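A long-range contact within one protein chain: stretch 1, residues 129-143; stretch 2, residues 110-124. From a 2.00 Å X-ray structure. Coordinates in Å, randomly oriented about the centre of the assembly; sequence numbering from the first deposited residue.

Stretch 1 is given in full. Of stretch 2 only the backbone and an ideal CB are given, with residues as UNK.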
# COMPACT_ATOMS: atom_id res chain seq x y z
N ILE A 129 -2.00 -12.29 -24.19
CA ILE A 129 -2.51 -13.66 -24.20
C ILE A 129 -2.05 -14.21 -22.86
O ILE A 129 -1.48 -13.47 -22.06
CB ILE A 129 -1.87 -14.52 -25.32
CG1 ILE A 129 -0.36 -14.64 -25.09
CG2 ILE A 129 -2.21 -13.93 -26.69
CD1 ILE A 129 0.36 -15.56 -26.10
N HIS A 130 -2.32 -15.48 -22.59
CA HIS A 130 -1.83 -16.12 -21.38
C HIS A 130 -1.13 -17.38 -21.88
O HIS A 130 -1.58 -18.01 -22.85
CB HIS A 130 -2.96 -16.44 -20.38
CG HIS A 130 -3.94 -17.48 -20.85
ND1 HIS A 130 -3.98 -18.75 -20.33
CD2 HIS A 130 -4.94 -17.42 -21.76
CE1 HIS A 130 -4.96 -19.43 -20.89
NE2 HIS A 130 -5.56 -18.64 -21.77
N ASP A 131 0.01 -17.73 -21.28
CA ASP A 131 0.76 -18.92 -21.69
C ASP A 131 1.60 -19.42 -20.53
O ASP A 131 1.68 -18.77 -19.47
CB ASP A 131 1.66 -18.61 -22.89
CG ASP A 131 2.06 -19.87 -23.69
OD1 ASP A 131 1.58 -20.98 -23.39
OD2 ASP A 131 2.84 -19.73 -24.65
N ILE A 132 2.24 -20.57 -20.74
CA ILE A 132 3.08 -21.16 -19.72
C ILE A 132 4.07 -20.14 -19.19
O ILE A 132 4.73 -19.44 -19.94
CB ILE A 132 3.81 -22.40 -20.29
CG1 ILE A 132 2.77 -23.46 -20.67
CG2 ILE A 132 4.77 -22.99 -19.26
CD1 ILE A 132 3.16 -24.32 -21.85
N CYS A 133 4.16 -20.06 -17.87
CA CYS A 133 5.05 -19.12 -17.22
C CYS A 133 6.52 -19.47 -17.34
O CYS A 133 6.91 -20.64 -17.25
CB CYS A 133 4.70 -19.02 -15.73
SG CYS A 133 3.03 -18.38 -15.36
N SER A 134 7.34 -18.45 -17.55
CA SER A 134 8.77 -18.65 -17.63
C SER A 134 9.44 -17.35 -17.26
O SER A 134 9.24 -16.35 -17.94
CB SER A 134 9.21 -19.06 -19.02
OG SER A 134 10.63 -19.12 -19.04
N LEU A 135 10.23 -17.37 -16.19
CA LEU A 135 10.91 -16.17 -15.75
C LEU A 135 11.88 -15.66 -16.81
O LEU A 135 12.37 -14.54 -16.71
CB LEU A 135 11.65 -16.43 -14.43
CG LEU A 135 10.78 -16.57 -13.17
CD1 LEU A 135 11.61 -17.15 -12.03
CD2 LEU A 135 10.22 -15.21 -12.79
N ASP A 136 12.16 -16.48 -17.82
CA ASP A 136 13.08 -16.08 -18.87
C ASP A 136 12.41 -15.45 -20.08
O ASP A 136 13.07 -15.12 -21.06
CB ASP A 136 13.92 -17.28 -19.32
CG ASP A 136 14.77 -17.83 -18.20
OD1 ASP A 136 15.41 -17.03 -17.50
OD2 ASP A 136 14.79 -19.07 -18.02
N LYS A 137 11.09 -15.28 -20.01
CA LYS A 137 10.38 -14.66 -21.13
C LYS A 137 10.11 -13.19 -20.82
O LYS A 137 9.24 -12.86 -20.00
CB LYS A 137 9.06 -15.39 -21.40
CG LYS A 137 9.19 -16.81 -21.96
CD LYS A 137 7.81 -17.46 -22.10
CE LYS A 137 7.91 -18.98 -22.39
NZ LYS A 137 6.59 -19.68 -22.24
N LEU A 138 10.85 -12.30 -21.47
CA LEU A 138 10.68 -10.86 -21.26
C LEU A 138 9.24 -10.42 -21.57
O LEU A 138 8.73 -9.49 -20.94
CB LEU A 138 11.67 -10.08 -22.13
CG LEU A 138 11.92 -8.62 -21.73
CD1 LEU A 138 12.51 -8.59 -20.32
CD2 LEU A 138 12.87 -7.95 -22.73
N ALA A 139 8.60 -11.07 -22.54
CA ALA A 139 7.22 -10.72 -22.91
C ALA A 139 6.21 -10.91 -21.76
O ALA A 139 5.08 -10.42 -21.84
CB ALA A 139 6.77 -11.51 -24.14
N GLN A 140 6.61 -11.64 -20.72
CA GLN A 140 5.72 -11.84 -19.58
C GLN A 140 6.05 -10.87 -18.43
O GLN A 140 5.46 -10.95 -17.34
CB GLN A 140 5.80 -13.29 -19.08
CG GLN A 140 5.20 -14.29 -20.07
CD GLN A 140 5.27 -15.71 -19.59
OE1 GLN A 140 5.77 -16.00 -18.49
NE2 GLN A 140 4.75 -16.62 -20.40
N GLU A 141 6.97 -9.94 -18.69
CA GLU A 141 7.37 -8.96 -17.69
C GLU A 141 6.79 -7.60 -18.03
O GLU A 141 6.81 -7.18 -19.20
CB GLU A 141 8.89 -8.86 -17.60
CG GLU A 141 9.57 -10.08 -16.97
CD GLU A 141 10.99 -9.77 -16.54
OE1 GLU A 141 11.19 -9.27 -15.41
OE2 GLU A 141 11.92 -10.00 -17.34
N PHE A 142 6.26 -6.92 -17.02
CA PHE A 142 5.64 -5.61 -17.21
C PHE A 142 6.12 -4.58 -16.20
O PHE A 142 6.42 -4.90 -15.05
CB PHE A 142 4.11 -5.74 -17.09
CG PHE A 142 3.49 -6.63 -18.13
CD1 PHE A 142 3.00 -6.08 -19.32
CD2 PHE A 142 3.43 -8.00 -17.96
CE1 PHE A 142 2.47 -6.90 -20.32
CE2 PHE A 142 2.90 -8.82 -18.95
CZ PHE A 142 2.42 -8.26 -20.14
N GLU A 143 6.22 -3.34 -16.65
CA GLU A 143 6.61 -2.24 -15.78
C GLU A 143 5.33 -1.47 -15.52
O GLU A 143 4.64 -1.07 -16.46
CB GLU A 143 7.64 -1.32 -16.46
CG GLU A 143 7.94 -0.07 -15.61
CD GLU A 143 9.13 0.77 -16.11
OE1 GLU A 143 9.17 1.13 -17.30
OE2 GLU A 143 10.01 1.08 -15.27
N UNK A 110 7.13 -6.79 -13.11
CA UNK A 110 6.19 -7.73 -12.53
C UNK A 110 5.61 -8.66 -13.58
O UNK A 110 5.60 -8.35 -14.78
CB UNK A 110 5.06 -6.98 -11.81
N UNK A 111 5.14 -9.80 -13.11
CA UNK A 111 4.50 -10.77 -13.97
C UNK A 111 3.20 -11.13 -13.27
O UNK A 111 3.07 -10.95 -12.05
CB UNK A 111 5.38 -11.99 -14.23
N UNK A 112 2.23 -11.61 -14.04
CA UNK A 112 0.91 -11.96 -13.52
C UNK A 112 0.55 -13.42 -13.78
O UNK A 112 0.46 -13.85 -14.92
CB UNK A 112 -0.15 -11.05 -14.14
N UNK A 113 0.33 -14.16 -12.70
CA UNK A 113 -0.00 -15.58 -12.76
C UNK A 113 -1.50 -15.80 -12.50
O UNK A 113 -2.03 -15.38 -11.47
CB UNK A 113 0.84 -16.36 -11.75
N UNK A 114 -2.18 -16.47 -13.42
CA UNK A 114 -3.61 -16.70 -13.26
C UNK A 114 -3.92 -17.59 -12.06
O UNK A 114 -3.29 -18.63 -11.88
CB UNK A 114 -4.18 -17.33 -14.53
N UNK A 115 -4.90 -17.19 -11.25
CA UNK A 115 -5.25 -17.96 -10.07
C UNK A 115 -5.74 -19.36 -10.40
O UNK A 115 -5.36 -20.32 -9.74
CB UNK A 115 -6.32 -17.22 -9.27
N UNK A 116 -6.60 -19.45 -11.40
CA UNK A 116 -7.18 -20.72 -11.79
C UNK A 116 -6.33 -21.59 -12.68
O UNK A 116 -6.17 -22.78 -12.42
CB UNK A 116 -8.51 -20.46 -12.50
N UNK A 117 -5.76 -20.98 -13.72
CA UNK A 117 -4.98 -21.74 -14.70
C UNK A 117 -3.47 -21.81 -14.50
O UNK A 117 -2.82 -22.66 -15.10
CB UNK A 117 -5.24 -21.14 -16.09
N UNK A 118 -2.91 -20.93 -13.68
CA UNK A 118 -1.48 -20.97 -13.45
C UNK A 118 -0.65 -20.47 -14.62
O UNK A 118 0.57 -20.57 -14.60
CB UNK A 118 -1.06 -22.40 -13.11
N UNK A 119 -1.31 -19.93 -15.64
CA UNK A 119 -0.57 -19.40 -16.79
C UNK A 119 -0.22 -17.93 -16.53
O UNK A 119 -0.72 -17.31 -15.58
CB UNK A 119 -1.38 -19.54 -18.08
N UNK A 120 0.63 -17.36 -17.38
CA UNK A 120 1.07 -15.98 -17.22
C UNK A 120 0.62 -15.04 -18.33
O UNK A 120 0.50 -15.46 -19.49
CB UNK A 120 2.60 -15.95 -17.13
N UNK A 121 0.38 -13.78 -17.95
CA UNK A 121 -0.03 -12.76 -18.91
C UNK A 121 1.20 -12.57 -19.78
O UNK A 121 2.32 -12.52 -19.27
CB UNK A 121 -0.49 -11.46 -18.25
N UNK A 122 0.99 -12.47 -21.09
CA UNK A 122 2.12 -12.32 -22.03
C UNK A 122 1.80 -11.36 -23.18
O UNK A 122 0.75 -11.48 -23.82
CB UNK A 122 2.51 -13.68 -22.60
N UNK A 123 2.69 -10.40 -23.45
CA UNK A 123 2.48 -9.47 -24.55
C UNK A 123 2.71 -10.26 -25.83
O UNK A 123 3.73 -10.96 -25.96
CB UNK A 123 3.40 -8.25 -24.46
N UNK A 124 1.77 -10.15 -26.77
CA UNK A 124 1.87 -10.86 -28.04
C UNK A 124 1.14 -10.07 -29.13
O UNK A 124 -0.03 -9.70 -28.96
CB UNK A 124 1.29 -12.27 -27.92

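Position 110 pairs antiparallel with Phe142, and its backbone N and O both bond to Phe142: N to O at 2.8 Å, O to N at 2.7 Å. The CB points away overall but lies 4.1 Å from Phe142 O; stretch 1 sets few limits beyond that, and many side chains would fit. It is Phe110. Its CB is 4.0 Å from Phe142 O, which sits oblique to the ring.

At position 111 the ideal CB lies 3.3 Å from Gln140 O, which is tight. A long chain could run along stretch 1 toward Cys133 and Leu135; aliphatic or basic residues would suit. It is Arg111. Its CB leaves sideways, but its end comes nearer, and Leu135 CD2 lies over one face of the guanidinium, 3.6 Å from NH1.

Position 112 has no atom of stretch 1 near its CB. A large apolar side chain could reach the Phe142 ring. Phe112 does so, with its CD2 4.2 Å from Phe142 CD2.

The CB of 113 lies 4.7 Å from Cys133 SG, so a small apolar group fits. Val113 places CG1 4.2 Å from that SG.

Positions 114, 115 and 116 have nothing of stretch 1 within 5.5 Å of the ideal CB, so polar or apolar side chains would do. They are Asn114, Gln115 and Ser116. Asn114 OD1 accepts a bond from the backbone N of 117 at 2.9 Å.

Position 117 points toward His130, and an aliphatic chain could reach the ring. Leu117 CD1 lies 3.8 Å from His130 CE1.

Position 118 has phi 73°, which favours glycine, although Asn or Asp could be tolerated. It is Gly118. Water 2 links its O (2.7 Å) to Cys133 N (3.0 Å).

At 119 the CB is 3.5 Å from both His130 ND1 and Asp131 O. A short polar group suits the imidazole: Ser, Thr or perhaps Asn. Thr119 OG1 forms a 2.7 Å hydrogen bond with His130 ND1, at the edge of the ring.

At 120 the CB sits only 3.0 Å from Cys133 SG. That is too close for ordinary packing and indicates cysteine strongly. Cys120 SG is bonded to Cys133 SG at 2.0 Å, chi3 99°. The disulfide fastens the strand to the loop, beside paired backbone bonds to Asp131.

Position 121 lies on the His130 side of the sheet, its CB 4.4 Å from Phe142 CE2. Val, Ile or Leu would suit. Val121 CG1 packs 3.6 Å from Phe142 CZ.

Position 122 faces Gln140 and Ile129, with an amide donor, Gln140 NE2, and Lys137 nearby. An acceptor on a flexible chain, Glu or Gln, would suit. Glu122 OE1 accepts from Gln140 NE2 at 2.8 Å. Water 3 joins OE1 (2.7 Å) to Lys137 NZ (2.8 Å) and Asp131 OD2 (2.9 Å).

Position 123 donates its N to Ala139 O at 2.9 Å. Its ideal CB is 4.4 Å from Phe142 CZ, and a small apolar residue is a simple fit. It is Ala123, whose CB keeps that 4.4 Å contact with Phe142 CZ.

At 124 the CB is 3.9 Å from Ile129 CD1, so apolar or aromatic residues fit. Tyr124 makes that contact through CB, while its end leads away.

Stretch 2, residues 110-124: FRFVNQSLGTCVEAY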
# COMPACT_ATOMS: atom_id res chain seq x y z
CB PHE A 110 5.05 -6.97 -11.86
CG PHE A 110 5.49 -6.14 -10.69
CD1 PHE A 110 5.70 -6.74 -9.45
CD2 PHE A 110 5.72 -4.77 -10.84
CE1 PHE A 110 6.14 -5.99 -8.36
CE2 PHE A 110 6.17 -4.01 -9.75
CZ PHE A 110 6.38 -4.63 -8.51
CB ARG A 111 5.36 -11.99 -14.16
CG ARG A 111 5.42 -12.89 -12.98
CD ARG A 111 5.93 -14.22 -13.43
NE ARG A 111 6.01 -15.20 -12.36
CZ ARG A 111 6.56 -16.40 -12.51
NH1 ARG A 111 7.05 -16.75 -13.69
NH2 ARG A 111 6.62 -17.23 -11.47
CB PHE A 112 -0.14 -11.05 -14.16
CG PHE A 112 0.07 -9.59 -13.85
CD1 PHE A 112 -0.54 -9.00 -12.75
CD2 PHE A 112 0.92 -8.82 -14.65
CE1 PHE A 112 -0.31 -7.66 -12.45
CE2 PHE A 112 1.15 -7.47 -14.36
CZ PHE A 112 0.54 -6.89 -13.26
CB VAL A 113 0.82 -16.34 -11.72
CG1 VAL A 113 0.70 -17.87 -11.94
CG2 VAL A 113 2.29 -15.89 -11.81
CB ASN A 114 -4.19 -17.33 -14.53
CG ASN A 114 -5.71 -17.23 -14.57
OD1 ASN A 114 -6.42 -18.18 -14.23
ND2 ASN A 114 -6.21 -16.07 -14.98
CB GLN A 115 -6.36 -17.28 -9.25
CG GLN A 115 -6.81 -18.13 -8.08
CD GLN A 115 -7.82 -17.45 -7.18
OE1 GLN A 115 -8.62 -16.63 -7.64
NE2 GLN A 115 -7.79 -17.79 -5.89
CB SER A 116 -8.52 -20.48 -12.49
OG SER A 116 -9.07 -21.70 -12.97
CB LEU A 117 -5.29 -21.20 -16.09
CG LEU A 117 -6.78 -21.18 -16.45
CD1 LEU A 117 -6.97 -20.51 -17.82
CD2 LEU A 117 -7.35 -22.61 -16.50
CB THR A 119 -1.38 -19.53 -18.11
OG1 THR A 119 -2.71 -19.02 -17.93
CG2 THR A 119 -1.48 -21.00 -18.54
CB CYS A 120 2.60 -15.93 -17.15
SG CYS A 120 3.24 -16.35 -15.50
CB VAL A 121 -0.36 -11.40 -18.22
CG1 VAL A 121 -0.42 -10.29 -19.27
CG2 VAL A 121 -1.72 -11.49 -17.45
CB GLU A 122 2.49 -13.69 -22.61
CG GLU A 122 3.77 -13.66 -23.43
CD GLU A 122 4.21 -15.04 -23.90
OE1 GLU A 122 4.12 -16.01 -23.11
OE2 GLU A 122 4.67 -15.13 -25.07
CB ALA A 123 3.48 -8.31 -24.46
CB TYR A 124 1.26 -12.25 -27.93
CG TYR A 124 1.14 -12.93 -29.27
CD1 TYR A 124 2.26 -13.49 -29.89
CD2 TYR A 124 -0.05 -12.90 -29.99
CE1 TYR A 124 2.20 -14.00 -31.18
CE2 TYR A 124 -0.14 -13.40 -31.27
CZ TYR A 124 0.99 -13.95 -31.87
OH TYR A 124 0.93 -14.42 -33.16
O HOH W 1 3.08 -11.88 -16.75
O HOH W 2 2.29 -21.77 -16.23
O HOH W 3 5.31 -18.19 -24.22
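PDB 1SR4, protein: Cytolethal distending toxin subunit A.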